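Long-range contact in translation initiation factor 6 (Methanocaldococcus jannaschii, PDB 1G61), which binds the 50S ribosomal subunit and keeps it from joining the 30S subunit to form the 70S initiation complex: residues Gly108-Leu119 with Pro148-Asn158. Sequence-based numbering, arbitrary orientation.
Sequences GNLILTNDKGAL and PTVGSNAVVTN
Asn-114 and Asp-115 of a beta-hairpin turn reach across to Thr-157 and Asn-158, tying together two neighbouring subdomains of the eIF6 fold, whose alpha-beta subdomains are arranged in a ring. The outermost strands 111-113 and 154-156, each in its own three-stranded sheet, face each other without backbone hydrogen bonds and run 31° apart. Between them Leu-112 can be followed outward: CB faces CG2 of Val-150, CG lies against CG1 of Val-156, CD1 touches that same methyl at 3.6 Å, and CD2 packs on CB of Ala-154, also at 3.6 Å. With CG anti to the backbone N (chi1 179°), the branched end spreads over Ala-154 and Val-156, while Phe-179 of helix 169-179 also touches Leu-112 and Val-156.

Asparagine suits position 114 because its amide faces two ways. OD1 accepts from Lys-116 N, closing an Asx turn, and from Gly-117 N. Asn-114 ND2 donates to Thr-157 O over 2.9 Å in a nearly straight bond (178°), and also to Phe-179 O. A leucine here would probably leave Thr-157 O without this donor and the amides of Lys-116 and Gly-117 without their acceptor, freeing the turn to shift.

At the other end, Gly-151 N donates to Asn-109 O at 2.9 Å. Glycine suits the place: Gly-151 CA makes a C-H...O contact with Gly-108 O at 3.3 Å, and a CB would collide with that oxygen. Asn-158 grips the turn: OD1 takes Asp-115 N, and Asn-158 O receives Lys-116 NZ at 2.8 Å. Asp-115 OD1 accepts from Lys-67 N, while Asp-115 OD2 accepts a hydrogen bond from Asn-158 ND2 at 2.9 Å, the donor standing above the carboxylate plane.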
loop_
_atom_site.group_PDB
_atom_site.type_symbol
_atom_site.label_atom_id
_atom_site.label_comp_id
_atom_site.label_asym_id
_atom_site.label_seq_id
_atom_site.Cartn_x
_atom_site.Cartn_y
_atom_site.Cartn_z
ATOM N N GLY A 108 0.633 4.465 6.380
ATOM C CA GLY A 108 0.547 3.274 5.532
ATOM C C GLY A 108 0.234 2.023 6.302
ATOM O O GLY A 108 -0.334 1.064 5.781
ATOM N N ASN A 109 0.600 1.965 7.602
ATOM C CA ASN A 109 0.245 0.839 8.454
ATOM C C ASN A 109 -1.227 0.943 8.891
ATOM O O ASN A 109 -1.830 -0.088 9.207
ATOM C CB ASN A 109 1.115 0.823 9.694
ATOM C CG ASN A 109 2.575 0.476 9.532
ATOM O OD1 ASN A 109 3.314 0.557 10.519
ATOM N ND2 ASN A 109 2.969 0.109 8.334
ATOM N N LEU A 110 -1.734 2.168 8.940
ATOM C CA LEU A 110 -3.055 2.433 9.552
ATOM C C LEU A 110 -4.208 2.559 8.560
ATOM O O LEU A 110 -5.375 2.664 8.969
ATOM C CB LEU A 110 -2.970 3.735 10.355
ATOM C CG LEU A 110 -1.998 3.720 11.523
ATOM C CD1 LEU A 110 -1.804 5.146 12.010
ATOM C CD2 LEU A 110 -2.530 2.845 12.640
ATOM N N ILE A 111 -3.905 2.589 7.260
ATOM C CA ILE A 111 -4.914 2.835 6.226
ATOM C C ILE A 111 -4.708 1.835 5.093
ATOM O O ILE A 111 -3.549 1.570 4.694
ATOM C CB ILE A 111 -4.777 4.274 5.695
ATOM C CG1 ILE A 111 -4.986 5.289 6.832
ATOM C CG2 ILE A 111 -5.725 4.523 4.517
ATOM C CD1 ILE A 111 -4.628 6.733 6.453
ATOM N N LEU A 112 -5.804 1.349 4.561
ATOM C CA LEU A 112 -5.795 0.387 3.466
ATOM C C LEU A 112 -6.762 0.889 2.398
ATOM O O LEU A 112 -7.949 0.972 2.710
ATOM C CB LEU A 112 -6.224 -0.964 4.008
ATOM C CG LEU A 112 -6.334 -2.145 3.073
ATOM C CD1 LEU A 112 -4.946 -2.594 2.615
ATOM C CD2 LEU A 112 -7.037 -3.292 3.804
ATOM N N THR A 113 -6.309 1.216 1.198
ATOM C CA THR A 113 -7.180 1.850 0.209
ATOM C C THR A 113 -6.933 1.322 -1.179
ATOM O O THR A 113 -5.791 1.039 -1.563
ATOM C CB THR A 113 -7.004 3.375 0.244
ATOM O OG1 THR A 113 -8.076 4.004 -0.505
ATOM C CG2 THR A 113 -5.656 3.867 -0.323
ATOM N N ASN A 114 -8.027 1.263 -1.958
ATOM C CA ASN A 114 -7.854 1.182 -3.411
ATOM C C ASN A 114 -8.532 2.425 -3.999
ATOM O O ASN A 114 -8.684 3.449 -3.283
ATOM C CB ASN A 114 -8.325 -0.133 -4.011
ATOM C CG ASN A 114 -9.803 -0.399 -3.830
ATOM O OD1 ASN A 114 -10.555 0.478 -3.379
ATOM N ND2 ASN A 114 -10.237 -1.616 -4.202
ATOM N N ASP A 115 -8.973 2.408 -5.254
ATOM C CA ASP A 115 -9.612 3.583 -5.860
ATOM C C ASP A 115 -11.120 3.587 -5.644
ATOM O O ASP A 115 -11.760 4.481 -6.226
ATOM C CB ASP A 115 -9.318 3.609 -7.375
ATOM C CG ASP A 115 -7.841 3.824 -7.631
ATOM O OD1 ASP A 115 -7.098 4.260 -6.733
ATOM O OD2 ASP A 115 -7.352 3.511 -8.738
ATOM N N LYS A 116 -11.645 2.651 -4.853
ATOM C CA LYS A 116 -13.073 2.490 -4.629
ATOM C C LYS A 116 -13.454 2.502 -3.159
ATOM O O LYS A 116 -14.643 2.754 -2.888
ATOM C CB LYS A 116 -13.616 1.175 -5.296
ATOM C CG LYS A 116 -13.438 1.240 -6.820
ATOM C CD LYS A 116 -13.758 -0.057 -7.527
ATOM C CE LYS A 116 -12.624 -1.055 -7.420
ATOM N NZ LYS A 116 -12.969 -2.331 -8.128
ATOM N N GLY A 117 -12.523 2.278 -2.213
ATOM C CA GLY A 117 -12.898 2.244 -0.773
ATOM C C GLY A 117 -11.609 2.215 0.057
ATOM O O GLY A 117 -10.536 1.848 -0.441
ATOM N N ALA A 118 -11.795 2.592 1.308
ATOM C CA ALA A 118 -10.665 2.606 2.255
ATOM C C ALA A 118 -11.136 2.195 3.628
ATOM O O ALA A 118 -12.260 2.526 4.057
ATOM C CB ALA A 118 -10.051 4.026 2.282
ATOM N N LEU A 119 -10.233 1.484 4.321
ATOM C CA LEU A 119 -10.425 1.099 5.712
ATOM C C LEU A 119 -9.341 1.818 6.533
ATOM O O LEU A 119 -8.175 1.870 6.137
ATOM C CB LEU A 119 -10.286 -0.414 5.875
ATOM C CG LEU A 119 -10.644 -0.990 7.240
ATOM C CD1 LEU A 119 -12.153 -0.874 7.518
ATOM C CD2 LEU A 119 -10.217 -2.460 7.318
ATOM N N PRO A 148 -5.496 -3.251 14.497
ATOM C CA PRO A 148 -5.818 -1.927 13.975
ATOM C C PRO A 148 -4.853 -1.459 12.882
ATOM O O PRO A 148 -5.191 -0.488 12.175
ATOM C CB PRO A 148 -5.752 -1.048 15.226
ATOM C CG PRO A 148 -4.662 -1.707 16.040
ATOM C CD PRO A 148 -4.847 -3.193 15.825
ATOM N N THR A 149 -3.700 -2.119 12.693
ATOM C CA THR A 149 -2.785 -1.781 11.565
ATOM C C THR A 149 -3.286 -2.440 10.297
ATOM O O THR A 149 -2.703 -3.396 9.766
ATOM C CB THR A 149 -1.353 -2.154 11.937
ATOM O OG1 THR A 149 -1.366 -3.509 12.472
ATOM C CG2 THR A 149 -0.785 -1.217 12.990
ATOM N N VAL A 150 -4.408 -1.930 9.777
ATOM C CA VAL A 150 -5.054 -2.587 8.616
ATOM C C VAL A 150 -4.204 -2.549 7.373
ATOM O O VAL A 150 -4.298 -3.479 6.598
ATOM C CB VAL A 150 -6.447 -1.947 8.389
ATOM C CG1 VAL A 150 -7.329 -2.150 9.634
ATOM C CG2 VAL A 150 -6.355 -0.472 8.033
ATOM N N GLY A 151 -3.371 -1.499 7.228
ATOM C CA GLY A 151 -2.475 -1.443 6.068
ATOM C C GLY A 151 -1.353 -2.425 6.156
ATOM O O GLY A 151 -0.858 -2.892 5.144
ATOM N N SER A 152 -0.901 -2.806 7.351
ATOM C CA SER A 152 0.139 -3.819 7.490
ATOM C C SER A 152 -0.441 -5.218 7.273
ATOM O O SER A 152 0.315 -6.116 6.920
ATOM C CB SER A 152 0.755 -3.795 8.881
ATOM O OG SER A 152 1.387 -2.539 9.156
ATOM N N ASN A 153 -1.748 -5.392 7.512
ATOM C CA ASN A 153 -2.307 -6.725 7.585
ATOM C C ASN A 153 -3.175 -7.115 6.406
ATOM O O ASN A 153 -3.864 -8.145 6.441
ATOM C CB ASN A 153 -3.032 -6.868 8.951
ATOM C CG ASN A 153 -1.964 -7.044 10.005
ATOM O OD1 ASN A 153 -1.373 -8.131 10.069
ATOM N ND2 ASN A 153 -1.725 -6.009 10.808
ATOM N N ALA A 154 -3.081 -6.366 5.311
ATOM C CA ALA A 154 -3.758 -6.741 4.076
ATOM C C ALA A 154 -3.128 -5.979 2.920
ATOM O O ALA A 154 -2.431 -5.005 3.157
ATOM C CB ALA A 154 -5.259 -6.423 4.147
ATOM N N VAL A 155 -3.371 -6.490 1.730
ATOM C CA VAL A 155 -3.005 -5.885 0.466
ATOM C C VAL A 155 -4.301 -5.714 -0.307
ATOM O O VAL A 155 -5.122 -6.650 -0.379
ATOM C CB VAL A 155 -2.054 -6.794 -0.342
ATOM C CG1 VAL A 155 -1.762 -6.223 -1.733
ATOM C CG2 VAL A 155 -0.768 -7.032 0.404
ATOM N N VAL A 156 -4.504 -4.540 -0.897
ATOM C CA VAL A 156 -5.710 -4.310 -1.676
ATOM C C VAL A 156 -5.353 -3.576 -2.959
ATOM O O VAL A 156 -4.480 -2.704 -2.966
ATOM C CB VAL A 156 -6.826 -3.587 -0.892
ATOM C CG1 VAL A 156 -6.505 -2.132 -0.596
ATOM C CG2 VAL A 156 -8.145 -3.737 -1.660
ATOM N N THR A 157 -6.034 -3.997 -4.028
ATOM C CA THR A 157 -5.896 -3.348 -5.320
ATOM C C THR A 157 -7.315 -3.130 -5.854
ATOM O O THR A 157 -8.316 -3.520 -5.191
ATOM C CB THR A 157 -5.101 -4.155 -6.342
ATOM O OG1 THR A 157 -5.949 -5.230 -6.820
ATOM C CG2 THR A 157 -3.837 -4.752 -5.708
ATOM N N ASN A 158 -7.485 -2.519 -6.994
ATOM C CA ASN A 158 -8.793 -2.397 -7.627
ATOM C C ASN A 158 -9.376 -3.743 -8.047
ATOM O O ASN A 158 -10.596 -3.815 -8.274
ATOM C CB ASN A 158 -8.710 -1.464 -8.843
ATOM C CG ASN A 158 -8.424 -0.037 -8.419
ATOM O OD1 ASN A 158 -8.811 0.384 -7.315
ATOM N ND2 ASN A 158 -7.745 0.705 -9.281
HETATM O O HOH W 1 -3.234 -0.167 -1.195
HETATM O O HOH W 2 -4.447 -0.238 -4.261
#